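Local atomic coordinates of uncharacterized egV family protein COG1307 (Ruminococcus gnavus, PDB entry 3JR7), a protein that is of unknown function but probably binds a fatty acid or similar lipid. Residues 94-97 against 98-101. Numbering follows the deposited sequence.
Sequences CDAE and RIYV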
ATOM      1  N   CYS A  94       3.394  20.139  13.530  1.00 26.05           N
ATOM      2  CA  CYS A  94       4.860  20.136  13.472  1.00 26.19           C
ATOM      3  C   CYS A  94       5.326  21.355  12.680  1.00 25.52           C
ATOM      4  O   CYS A  94       4.527  22.130  12.199  1.00 24.54           O
ATOM      5  CB  CYS A  94       5.389  18.869  12.802  1.00 26.22           C
ATOM      6  SG  CYS A  94       4.856  18.715  11.052  1.00 27.83           S
ATOM      7  N   ASP A  95       6.630  21.506  12.519  1.00 25.45           N
ATOM      8  CA  ASP A  95       7.209  22.684  11.896  1.00 25.53           C
ATOM      9  C   ASP A  95       7.127  22.705  10.364  1.00 24.35           C
ATOM     10  O   ASP A  95       7.466  23.728   9.761  1.00 23.04           O
ATOM     11  CB  ASP A  95       8.715  22.801  12.297  1.00 26.91           C
ATOM     12  CG  ASP A  95       8.905  23.282  13.709  1.00 31.41           C
ATOM     13  OD1 ASP A  95       7.943  23.756  14.353  1.00 38.39           O
ATOM     14  OD2 ASP A  95      10.045  23.196  14.189  1.00 39.28           O
ATOM     15  N   ALA A  96       6.737  21.590   9.737  1.00 23.99           N
ATOM     16  CA  ALA A  96       6.639  21.522   8.274  1.00 23.87           C
ATOM     17  C   ALA A  96       5.453  22.344   7.824  1.00 23.82           C
ATOM     18  O   ALA A  96       4.341  22.213   8.357  1.00 24.65           O
ATOM     19  CB  ALA A  96       6.505  20.054   7.741  1.00 22.32           C
ATOM     20  N   GLU A  97       5.665  23.156   6.812  1.00 22.90           N
ATOM     21  CA  GLU A  97       4.582  23.982   6.288  1.00 24.09           C
ATOM     22  C   GLU A  97       3.538  23.142   5.548  1.00 23.65           C
ATOM     23  O   GLU A  97       2.337  23.391   5.664  1.00 25.10           O
ATOM     24  CB  GLU A  97       5.166  25.010   5.303  1.00 25.16           C
ATOM     25  CG  GLU A  97       4.153  25.886   4.606  1.00 27.88           C
ATOM     26  CD  GLU A  97       4.796  26.839   3.645  1.00 34.44           C
ATOM     27  OE1 GLU A  97       5.797  26.464   2.978  1.00 40.18           O
ATOM     28  OE2 GLU A  97       4.297  27.966   3.544  1.00 39.91           O
ATOM     29  N   ARG A  98       3.997  22.166   4.781  1.00 21.87           N
ATOM     30  CA  ARG A  98       3.104  21.409   3.912  1.00 21.40           C
ATOM     31  C   ARG A  98       3.026  19.966   4.383  1.00 20.86           C
ATOM     32  O   ARG A  98       4.042  19.295   4.528  1.00 21.15           O
ATOM     33  CB  ARG A  98       3.608  21.483   2.470  1.00 20.85           C
ATOM     34  CG  ARG A  98       3.811  22.919   1.986  1.00 23.89           C
ATOM     35  CD  ARG A  98       4.272  23.036   0.552  1.00 25.99           C
ATOM     36  NE  ARG A  98       5.614  22.545   0.368  1.00 31.70           N
ATOM     37  CZ  ARG A  98       6.750  23.173   0.746  1.00 33.74           C
ATOM     38  NH1 ARG A  98       6.698  24.352   1.407  1.00 34.45           N
ATOM     39  NH2 ARG A  98       7.947  22.619   0.469  1.00 30.30           N
ATOM     40  N   ILE A  99       1.810  19.488   4.619  1.00 20.90           N
ATOM     41  CA  ILE A  99       1.569  18.127   5.066  1.00 20.18           C
ATOM     42  C   ILE A  99       0.814  17.323   4.004  1.00 19.63           C
ATOM     43  O   ILE A  99      -0.273  17.711   3.563  1.00 19.58           O
ATOM     44  CB  ILE A  99       0.759  18.094   6.350  1.00 20.47           C
ATOM     45  CG1 ILE A  99       1.443  18.981   7.414  1.00 22.51           C
ATOM     46  CG2 ILE A  99       0.588  16.608   6.830  1.00 20.96           C
ATOM     47  CD1 ILE A  99       2.831  18.463   7.907  1.00 19.29           C
ATOM     48  N   TYR A 100       1.397  16.196   3.607  1.00 19.00           N
ATOM     49  CA  TYR A 100       0.798  15.303   2.603  1.00 19.30           C
ATOM     50  C   TYR A 100       0.549  13.993   3.302  1.00 18.45           C
ATOM     51  O   TYR A 100       1.445  13.467   3.924  1.00 19.80           O
ATOM     52  CB  TYR A 100       1.770  15.081   1.436  1.00 19.29           C
ATOM     53  CG  TYR A 100       2.201  16.331   0.730  1.00 18.94           C
ATOM     54  CD1 TYR A 100       1.356  16.962  -0.181  1.00 19.86           C
ATOM     55  CD2 TYR A 100       3.467  16.869   0.940  1.00 18.82           C
ATOM     56  CE1 TYR A 100       1.735  18.124  -0.817  1.00 19.65           C
ATOM     57  CE2 TYR A 100       3.883  18.035   0.266  1.00 21.05           C
ATOM     58  CZ  TYR A 100       2.996  18.654  -0.607  1.00 21.11           C
ATOM     59  OH  TYR A 100       3.362  19.776  -1.277  1.00 21.87           O
ATOM     60  N   VAL A 101      -0.652  13.459   3.223  1.00 18.86           N
ATOM     61  CA  VAL A 101      -1.000  12.216   3.915  1.00 18.56           C
ATOM     62  C   VAL A 101      -1.378  11.174   2.860  1.00 19.18           C
ATOM     63  O   VAL A 101      -2.153  11.476   1.925  1.00 21.40           O
ATOM     64  CB  VAL A 101      -2.159  12.445   4.911  1.00 19.24           C
ATOM     65  CG1 VAL A 101      -2.337  11.226   5.875  1.00 20.21           C
ATOM     66  CG2 VAL A 101      -1.949  13.737   5.711  1.00 18.01           C
TER
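The loop that leads from helix 85-92 into strand 98-103 closes on the start of that strand through two side-chain contacts, one apolar and one charged. On the apolar side, CD1 of Ile99 reaches back along the chain to meet two loop residues. Cys94 SG lies 3.7 Å from Ile99 CD1, and Ala96 CB lies 4.0 Å from Ile99 CD1. With chi1 at 63°, Cys94 SG is flanked by the residue's own N and C, where it reaches both Ile99 CD1 and the N-H of Ala96; the weak, long hydrogen bond from Ala96 N to Cys94 SG measures 3.7 Å. The charged contact joins consecutive residues. Glu97 runs out extended, its CG anti to the backbone N (chi1 176°), and Arg98 folds round to bring NH1 within 2.8 Å of Glu97 OE1. The oxygen arrives at the guanidinium edge, near its plane, but the carboxylate is turned 63° from that plane and the N-H points poorly, making this a salt bridge with a weak hydrogen bond. Arg98 has further acidic partners in Asp19, at NH1, and Glu154, whose OE2 takes both Arg98 NE and Tyr100 OH; this positive group probably eases the approach of Asp19 to Glu97. Lys129 NZ hydrogen-bonds to the carbonyl oxygens of Cys94 and Ala96. Beyond the loop, the strand runs parallel between 22-27 and 130-135, with Ile99 packed on Tyr92 of helix 85-92 and Tyr100 on Val163 of helix 160-173.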